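Local coordinates for extracellular solute-binding protein family 1 (PDB 4R2F) that probably captures oligosaccharides outside the cell for uptake by a sugar transporter, and is seen here holding the disaccharide laminaribiose, at residues A51-A56 with Y72-W77; M45-P50 with V96-G101; K57-G62 with V330-K335. One frame throughout, in Å; residues are numbered along the deposited sequence.

Interaction 1: residues A51-A56 with Y72-W77; sequences AYNDAA and YQIIQW. With BGC (beta-D-glucopyranose), chain B.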
# COMPACT_ATOMS: atom_id res chain seq x y z
N ALA A 51 -9.18 -11.65 10.83
CA ALA A 51 -9.66 -11.01 12.05
C ALA A 51 -9.83 -9.47 11.90
O ALA A 51 -10.66 -8.89 12.57
CB ALA A 51 -8.75 -11.33 13.22
N TYR A 52 -9.06 -8.83 11.03
CA TYR A 52 -9.30 -7.40 10.73
C TYR A 52 -10.74 -7.21 10.21
O TYR A 52 -11.45 -6.33 10.66
CB TYR A 52 -8.29 -6.81 9.70
CG TYR A 52 -8.87 -5.57 9.07
CD1 TYR A 52 -9.68 -5.67 7.93
CD2 TYR A 52 -8.77 -4.35 9.69
CE1 TYR A 52 -10.31 -4.56 7.40
CE2 TYR A 52 -9.37 -3.24 9.16
CZ TYR A 52 -10.16 -3.35 8.04
OH TYR A 52 -10.79 -2.25 7.55
N ASN A 53 -11.17 -8.03 9.26
CA ASN A 53 -12.49 -7.83 8.67
C ASN A 53 -13.63 -8.14 9.62
O ASN A 53 -14.63 -7.47 9.56
CB ASN A 53 -12.64 -8.61 7.39
CG ASN A 53 -11.80 -8.03 6.27
OD1 ASN A 53 -12.11 -6.94 5.73
ND2 ASN A 53 -10.74 -8.73 5.93
N ASP A 54 -13.47 -9.14 10.48
CA ASP A 54 -14.43 -9.40 11.58
C ASP A 54 -14.64 -8.17 12.46
O ASP A 54 -15.77 -7.79 12.76
CB ASP A 54 -13.95 -10.55 12.48
CG ASP A 54 -13.92 -11.90 11.78
OD1 ASP A 54 -14.66 -12.09 10.80
OD2 ASP A 54 -13.16 -12.78 12.22
N ALA A 55 -13.54 -7.55 12.88
CA ALA A 55 -13.61 -6.38 13.73
C ALA A 55 -14.21 -5.18 13.02
O ALA A 55 -14.97 -4.43 13.61
CB ALA A 55 -12.23 -6.03 14.27
N ALA A 56 -13.86 -4.99 11.75
CA ALA A 56 -14.34 -3.82 11.02
C ALA A 56 -15.83 -4.00 10.72
O ALA A 56 -16.60 -3.03 10.75
CB ALA A 56 -13.54 -3.65 9.73
N TYR A 72 -21.90 -4.18 5.87
CA TYR A 72 -20.49 -4.37 5.58
C TYR A 72 -20.31 -5.43 4.53
O TYR A 72 -20.88 -6.50 4.61
CB TYR A 72 -19.75 -4.79 6.86
CG TYR A 72 -18.24 -4.91 6.77
CD1 TYR A 72 -17.41 -3.83 7.05
CD2 TYR A 72 -17.63 -6.13 6.48
CE1 TYR A 72 -16.03 -3.93 7.01
CE2 TYR A 72 -16.25 -6.24 6.44
CZ TYR A 72 -15.45 -5.13 6.71
OH TYR A 72 -14.09 -5.22 6.67
N GLN A 73 -19.47 -5.16 3.54
CA GLN A 73 -19.19 -6.12 2.50
C GLN A 73 -17.72 -6.07 2.11
O GLN A 73 -17.18 -4.99 1.91
CB GLN A 73 -20.07 -5.76 1.33
CG GLN A 73 -19.59 -6.22 -0.01
CD GLN A 73 -20.53 -7.20 -0.55
OE1 GLN A 73 -20.46 -8.38 -0.21
NE2 GLN A 73 -21.49 -6.71 -1.34
N ILE A 74 -17.09 -7.23 2.00
CA ILE A 74 -15.67 -7.34 1.65
C ILE A 74 -15.50 -7.48 0.15
O ILE A 74 -16.11 -8.34 -0.47
CB ILE A 74 -14.99 -8.56 2.29
CG1 ILE A 74 -15.07 -8.47 3.81
CG2 ILE A 74 -13.54 -8.64 1.86
CD1 ILE A 74 -14.76 -9.80 4.50
N ILE A 75 -14.66 -6.64 -0.43
CA ILE A 75 -14.29 -6.71 -1.83
C ILE A 75 -12.89 -7.30 -1.86
O ILE A 75 -12.02 -6.83 -1.15
CB ILE A 75 -14.28 -5.30 -2.47
CG1 ILE A 75 -15.64 -4.65 -2.33
CG2 ILE A 75 -13.85 -5.38 -3.93
CD1 ILE A 75 -16.77 -5.39 -3.05
N GLN A 76 -12.66 -8.34 -2.67
CA GLN A 76 -11.34 -8.97 -2.75
C GLN A 76 -10.34 -8.09 -3.52
O GLN A 76 -10.73 -7.27 -4.34
CB GLN A 76 -11.43 -10.35 -3.42
CG GLN A 76 -12.30 -11.37 -2.67
CD GLN A 76 -11.84 -11.61 -1.23
OE1 GLN A 76 -12.65 -11.59 -0.30
NE2 GLN A 76 -10.56 -11.83 -1.05
N TRP A 77 -9.05 -8.24 -3.22
CA TRP A 77 -8.05 -7.46 -3.91
C TRP A 77 -7.94 -7.79 -5.40
O TRP A 77 -7.69 -6.88 -6.21
CB TRP A 77 -6.69 -7.62 -3.25
CG TRP A 77 -6.54 -6.78 -2.05
CD1 TRP A 77 -6.38 -7.21 -0.76
CD2 TRP A 77 -6.53 -5.36 -2.01
NE1 TRP A 77 -6.27 -6.13 0.09
CE2 TRP A 77 -6.36 -4.98 -0.66
CE3 TRP A 77 -6.64 -4.36 -2.98
CZ2 TRP A 77 -6.31 -3.65 -0.26
CZ3 TRP A 77 -6.59 -3.04 -2.59
CH2 TRP A 77 -6.43 -2.69 -1.25
C2 BGC B . -1.82 -4.11 1.31
C3 BGC B . -2.41 -3.69 -0.05
C4 BGC B . -2.17 -4.81 -1.07
C5 BGC B . -2.70 -6.16 -0.51
C6 BGC B . -2.56 -7.32 -1.51
C1 BGC B . -2.35 -5.50 1.71
O1 BGC B . -1.74 -5.95 2.92
O2 BGC B . -2.14 -3.12 2.30
O3 BGC B . -1.83 -2.41 -0.42
O4 BGC B . -2.81 -4.58 -2.33
O5 BGC B . -1.99 -6.44 0.67
O6 BGC B . -1.21 -7.43 -1.95

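Interaction 2: residues M45-P50 with V96-G101; sequences MPWATP and VSTGGG. With BGC (beta-D-glucopyranose), chain C; BGC (beta-D-glucopyranose), chain B.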
# COMPACT_ATOMS: atom_id res chain seq x y z
N MET A 45 -11.84 -3.62 2.16
CA MET A 45 -10.91 -4.54 1.53
C MET A 45 -10.40 -5.52 2.62
O MET A 45 -10.57 -5.27 3.82
CB MET A 45 -9.72 -3.78 0.92
CG MET A 45 -10.07 -2.65 -0.06
SD MET A 45 -11.28 -3.04 -1.34
CE MET A 45 -10.31 -4.14 -2.31
N PRO A 46 -9.72 -6.59 2.21
CA PRO A 46 -9.04 -7.41 3.19
C PRO A 46 -7.71 -6.75 3.49
O PRO A 46 -6.70 -7.03 2.83
CB PRO A 46 -8.89 -8.77 2.47
CG PRO A 46 -9.69 -8.65 1.20
CD PRO A 46 -9.61 -7.19 0.88
N TRP A 47 -7.74 -5.80 4.40
CA TRP A 47 -6.57 -5.02 4.78
C TRP A 47 -5.45 -5.77 5.50
O TRP A 47 -4.29 -5.45 5.34
CB TRP A 47 -6.98 -3.74 5.50
CG TRP A 47 -7.60 -2.76 4.55
CD1 TRP A 47 -8.92 -2.44 4.45
CD2 TRP A 47 -6.93 -2.01 3.55
NE1 TRP A 47 -9.10 -1.53 3.46
CE2 TRP A 47 -7.89 -1.24 2.89
CE3 TRP A 47 -5.60 -1.90 3.15
CZ2 TRP A 47 -7.57 -0.38 1.86
CZ3 TRP A 47 -5.28 -1.04 2.13
CH2 TRP A 47 -6.27 -0.29 1.49
N ALA A 48 -5.81 -6.71 6.36
CA ALA A 48 -4.80 -7.45 7.09
C ALA A 48 -5.16 -8.94 7.18
O ALA A 48 -5.28 -9.60 6.18
CB ALA A 48 -4.57 -6.82 8.46
N THR A 49 -5.30 -9.44 8.40
CA THR A 49 -5.80 -10.78 8.63
C THR A 49 -7.31 -10.84 8.55
O THR A 49 -7.99 -9.82 8.62
CB THR A 49 -5.38 -11.32 10.01
OG1 THR A 49 -6.04 -10.57 11.03
CG2 THR A 49 -3.89 -11.22 10.18
N PRO A 50 -7.84 -12.13 8.44
CA PRO A 50 -9.31 -12.17 8.44
C PRO A 50 -9.87 -11.54 9.71
O PRO A 50 -10.96 -10.99 9.66
CB PRO A 50 -9.63 -13.66 8.41
CG PRO A 50 -8.56 -14.22 7.57
CD PRO A 50 -7.37 -13.58 8.19
N VAL A 96 -20.32 4.14 0.70
CA VAL A 96 -19.03 4.44 1.29
C VAL A 96 -18.09 3.27 1.09
O VAL A 96 -18.51 2.11 1.14
CB VAL A 96 -19.15 4.63 2.82
CG1 VAL A 96 -17.83 5.08 3.43
CG2 VAL A 96 -20.26 5.62 3.16
N SER A 97 -16.81 3.56 0.92
CA SER A 97 -15.82 2.51 0.82
C SER A 97 -14.41 2.92 1.18
O SER A 97 -14.03 4.12 1.15
CB SER A 97 -15.81 1.90 -0.60
OG SER A 97 -14.96 2.60 -1.50
N THR A 98 -13.61 1.91 1.51
CA THR A 98 -12.17 1.99 1.37
C THR A 98 -11.84 1.40 -0.00
O THR A 98 -12.72 1.14 -0.82
CB THR A 98 -11.45 1.22 2.48
OG1 THR A 98 -11.76 -0.19 2.41
CG2 THR A 98 -11.85 1.75 3.80
N GLY A 99 -10.57 1.23 -0.29
CA GLY A 99 -10.18 0.68 -1.59
C GLY A 99 -8.82 1.18 -1.96
O GLY A 99 -7.98 1.42 -1.09
N GLY A 100 -8.60 1.35 -3.25
CA GLY A 100 -7.32 1.77 -3.74
C GLY A 100 -6.92 3.12 -3.19
O GLY A 100 -7.76 3.96 -2.88
N GLY A 101 -5.62 3.32 -3.06
CA GLY A 101 -5.06 4.58 -2.54
C GLY A 101 -5.49 5.82 -3.31
O GLY A 101 -5.60 6.87 -2.71
C2 BGC C . -2.34 -0.15 -0.93
C3 BGC C . -3.35 0.68 -1.73
C4 BGC C . -3.24 0.33 -3.21
C5 BGC C . -3.40 -1.17 -3.41
C6 BGC C . -3.17 -1.58 -4.87
C1 BGC C . -2.70 -1.60 -1.18
O2 BGC C . -2.41 0.17 0.46
O3 BGC C . -3.12 2.07 -1.54
O4 BGC C . -4.29 0.97 -3.93
O5 BGC C . -2.48 -1.88 -2.57
O6 BGC C . -1.83 -1.31 -5.31
C2 BGC B . -1.82 -4.11 1.31
C3 BGC B . -2.41 -3.69 -0.05
C4 BGC B . -2.17 -4.81 -1.07
C5 BGC B . -2.70 -6.16 -0.51
C6 BGC B . -2.56 -7.32 -1.51
C1 BGC B . -2.35 -5.50 1.71
O1 BGC B . -1.74 -5.95 2.92
O2 BGC B . -2.14 -3.12 2.30
O3 BGC B . -1.83 -2.41 -0.42
O4 BGC B . -2.81 -4.58 -2.33
O5 BGC B . -1.99 -6.44 0.67
O6 BGC B . -1.21 -7.43 -1.95

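Interaction 3: residues K57-G62 with V330-K335; sequences KKIAEG and VYYLGK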
# COMPACT_ATOMS: atom_id res chain seq x y z
N LYS A 57 -16.23 -5.23 10.43
CA LYS A 57 -17.65 -5.57 10.30
C LYS A 57 -18.44 -5.16 11.55
O LYS A 57 -19.44 -4.48 11.43
CB LYS A 57 -17.80 -7.07 10.08
CG LYS A 57 -19.23 -7.54 9.87
CD LYS A 57 -19.21 -9.02 9.51
CE LYS A 57 -20.46 -9.75 9.99
NZ LYS A 57 -21.59 -9.40 9.09
N LYS A 58 -17.97 -5.56 12.73
CA LYS A 58 -18.69 -5.22 13.97
C LYS A 58 -18.76 -3.72 14.21
O LYS A 58 -19.80 -3.20 14.60
CB LYS A 58 -18.09 -5.92 15.19
CG LYS A 58 -18.65 -7.32 15.39
CD LYS A 58 -17.83 -8.13 16.38
CE LYS A 58 -18.17 -9.61 16.30
NZ LYS A 58 -16.93 -10.43 16.45
N ILE A 59 -17.67 -3.00 13.92
CA ILE A 59 -17.71 -1.54 14.02
C ILE A 59 -18.78 -0.96 13.11
O ILE A 59 -19.65 -0.20 13.55
CB ILE A 59 -16.33 -0.94 13.74
CG1 ILE A 59 -15.38 -1.29 14.87
CG2 ILE A 59 -16.40 0.58 13.61
CD1 ILE A 59 -13.94 -0.94 14.60
N ALA A 60 -18.75 -1.34 11.84
CA ALA A 60 -19.67 -0.79 10.85
C ALA A 60 -21.13 -1.11 11.17
O ALA A 60 -22.00 -0.26 11.07
CB ALA A 60 -19.32 -1.32 9.45
N GLU A 61 -21.38 -2.35 11.57
CA GLU A 61 -22.74 -2.79 11.82
C GLU A 61 -23.27 -2.23 13.13
O GLU A 61 -24.47 -2.27 13.38
CB GLU A 61 -22.84 -4.32 11.69
CG GLU A 61 -22.52 -4.71 10.24
CD GLU A 61 -22.77 -6.16 9.85
OE1 GLU A 61 -22.90 -6.41 8.62
OE2 GLU A 61 -22.80 -7.04 10.73
N GLY A 62 -22.38 -1.62 13.92
CA GLY A 62 -22.77 -0.88 15.12
C GLY A 62 -23.32 0.51 14.87
O GLY A 62 -23.91 1.11 15.76
N VAL A 330 -18.14 9.73 9.93
CA VAL A 330 -17.68 10.36 11.17
C VAL A 330 -17.65 9.33 12.31
O VAL A 330 -16.69 9.25 13.11
CB VAL A 330 -18.57 11.57 11.51
CG1 VAL A 330 -18.25 12.16 12.86
CG2 VAL A 330 -18.42 12.63 10.43
N TYR A 331 -18.70 8.53 12.38
CA TYR A 331 -18.77 7.44 13.34
C TYR A 331 -17.59 6.49 13.16
O TYR A 331 -16.90 6.12 14.13
CB TYR A 331 -20.12 6.70 13.18
CG TYR A 331 -20.14 5.32 13.80
CD1 TYR A 331 -20.44 5.13 15.16
CD2 TYR A 331 -19.84 4.21 13.04
CE1 TYR A 331 -20.44 3.86 15.72
CE2 TYR A 331 -19.84 2.94 13.58
CZ TYR A 331 -20.14 2.76 14.92
OH TYR A 331 -20.13 1.47 15.39
N TYR A 332 -17.33 6.09 11.91
CA TYR A 332 -16.30 5.07 11.66
C TYR A 332 -14.92 5.62 12.01
O TYR A 332 -14.16 4.96 12.70
CB TYR A 332 -16.36 4.59 10.22
CG TYR A 332 -15.64 3.28 9.90
CD1 TYR A 332 -16.20 2.06 10.27
CD2 TYR A 332 -14.45 3.28 9.17
CE1 TYR A 332 -15.56 0.85 9.96
CE2 TYR A 332 -13.80 2.09 8.85
CZ TYR A 332 -14.36 0.87 9.25
OH TYR A 332 -13.76 -0.33 8.93
N LEU A 333 -14.61 6.83 11.57
CA LEU A 333 -13.31 7.44 11.94
C LEU A 333 -13.09 7.50 13.46
O LEU A 333 -11.98 7.29 13.93
CB LEU A 333 -13.19 8.84 11.36
CG LEU A 333 -13.02 8.89 9.86
CD1 LEU A 333 -13.23 10.31 9.39
CD2 LEU A 333 -11.64 8.38 9.49
N GLY A 334 -14.17 7.75 14.20
CA GLY A 334 -14.12 7.82 15.65
C GLY A 334 -13.81 6.50 16.35
O GLY A 334 -13.38 6.52 17.49
N LYS A 335 -14.02 5.36 15.69
CA LYS A 335 -13.78 4.04 16.26
C LYS A 335 -12.48 3.35 15.77
O LYS A 335 -12.06 2.29 16.28
CB LYS A 335 -15.01 3.14 16.00
CG LYS A 335 -16.30 3.63 16.67
CD LYS A 335 -16.71 2.84 17.90
CE LYS A 335 -17.43 1.55 17.51
NZ LYS A 335 -17.33 0.44 18.51

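Interaction 1: residues A51-A56 with Y72-W77
Asn-53 and Ile-74, with CA atoms 7.7 Å apart, mark where helix 51-56 lies closest to strand 70-74, on which Tyr-72 lies; the next closest pair is Ala-56 and Tyr-72. The short axes come within 9.7 Å, and their N-to-C directions differ by 161°, so helix and strand run nearly antiparallel. That spacing leaves room for one layer of side chains, to which Tyr-72 contributes the largest single share, followed by Asn-53. With CG anti to the backbone N (chi1 -175°), the Tyr-72 ring extends from the strand to the helix and slips between Asn-53 and Ala-56. The methyl CB of Ala-56 meets the ring obliquely, 3.7 Å from Tyr-72 CE1, and also lies 3.5 Å from Tyr-72 OH. The ring of Tyr-52 crosses slantwise beyond, its CE1 3.9 Å from the same Tyr-72 OH. The second apolar point of contact is lateral: Ile-74 CD1 rests 3.8 Å from Asn-53 CB, at the more exposed margin of the interface. Further along the 72-77 segment, Trp-77 no longer faces the helix and serves the sugar instead. O4 of the chain B glucose stands 3.7 Å above the plane of the Trp-77 indole, over its centre, and C5 lies over the same ring, so the sugar lays C5 and O4 over a flat aromatic platform. The hydroxyls of Tyr-52 and Tyr-72 both hydrogen-bond to OD2 of Asp-44, a carboxylate at the end of strand 40-44, which ties helix and strand to a common acceptor. This is the interior of a beta-alpha-beta crossover: helix 50-61 connects the parallel neighbours 40-44 and 70-74 and packs on them, while Tyr-332 of helix 322-335 packs against Tyr-52 and Ala-56.

Interaction 2: residues M45-P50 with V96-G101
Trp-47 meets the 96-101 segment with the rim of its indole: Thr-98 OG1 lies in the ring plane, 3.2 Å from Trp-47 NE1, and Gly-99 O lies in the same plane, 3.5 Å from Trp-47 CZ2. A chi1 of 63° places Thr-98 OG1 between its own backbone N and carbonyl carbon, which turns the oxygen to the Met-45 and Trp-47 side and leaves CG2 beside the backbone N. The clear hydrogen bond of this hydroxyl is to OD1 of Asp-44, the residue just ahead of the 45-50 segment. Met-45 packs on the indole face and on Gly-99. Its CB sits 3.4 Å above one face of the Trp-47 ring, offset toward the rim. Met-45 CG, anti to its carbonyl carbon, comes 3.7 Å from Gly-99 CA, and the bend at chi2 brings Met-45 SD to 3.9 Å from that same Gly-99 CA. At the backbone angles of Gly-99, a CB would be driven into the carbonyl O of Thr-98. On the far rim of the indole, Trp-47 CZ3 lies 3.5 Å from O2 of the chain C glucose, also in the ring plane. Gly-100 and Gly-101 bring bare backbone up to this sugar: Gly-101 N donates to its O4 over 2.8 Å at a nearly straight 163°, and a CB on Gly-101 would collide with its O3. The Trp-47 rim combined with a backbone N-H donor forms part of the wall of the laminaribiose pocket, as is common in solute-binding proteins for sugars, where loops following parallel strands line the ligand cleft.

Interaction 3: residues K57-G62 with V330-K335
Ile-59 O is gripped twice: Tyr-331 OH donates to it across the interface at 2.5 Å, a short bond, and Gly-62 N donates to it at 3.1 Å from within its own turn. The tyrosine comes in at a C=O...donor angle of 143°, tilted slightly from the carbonyl plane, with Ile-59 O lying at the edge of its ring. The motif is helix-helix packing between helices 50-61 and 322-335, whose short axes approach to 10.1 Å with N-to-C directions 140° apart. Ile-59 carries the apolar part. Its CG2 branch packs 3.7 Å from Tyr-332 CD1, the two side chains crossing at about a right angle, and the same methyl reaches Lys-335 CB at 3.8 Å, so it is bedded between a ring and an aliphatic chain. With CG anti to its backbone N (chi1 163°), Tyr-331 projects across to the other helix, and this is why its hydroxyl arrives at a main-chain carbonyl. A phenylalanine in its place would probably leave Ile-59 O without its donor from helix 322-335, and with it the polar tie between the helices. Gly-62 leaves space for that hydroxyl, since a CB there would lie 2.7 Å from Tyr-331 OH, a clash. On a side turned away from the partner helix, Lys-57 NZ forms a salt bridge one turn along with Glu-61 OE2 at 3.1 Å, on the syn side but well out of the carboxylate plane. The Tyr-331 ring is flanked in its own helix by Lys-335, whose CG stands 4.2 Å above one face, offset toward the rim.

Overall arrangement
Interactions 1 and 2 are buried and adjacent, their centres about 7 Å apart; both reach the same sheet and touch the chain B glucose, and Pro-46 O probably accepts a hydrogen bond from Trp-77 NE1 between them. Interaction 3 is only partly buried, about 22 Å from the centre of the chain, against about 16 Å and 10 Å for interactions 1 and 2. It shares helix 50-61 with interaction 1, where Ala-56 CB packs on Tyr-332 OH. The chemistry follows position: an indole rim and bare glycine backbone at the sugar; tyrosine, asparagine, isoleucine and alanine side chains between helix and strand; and, between the outer helices, a main-chain carbonyl, with isoleucine packed on a tyrosine ring and a lysine chain.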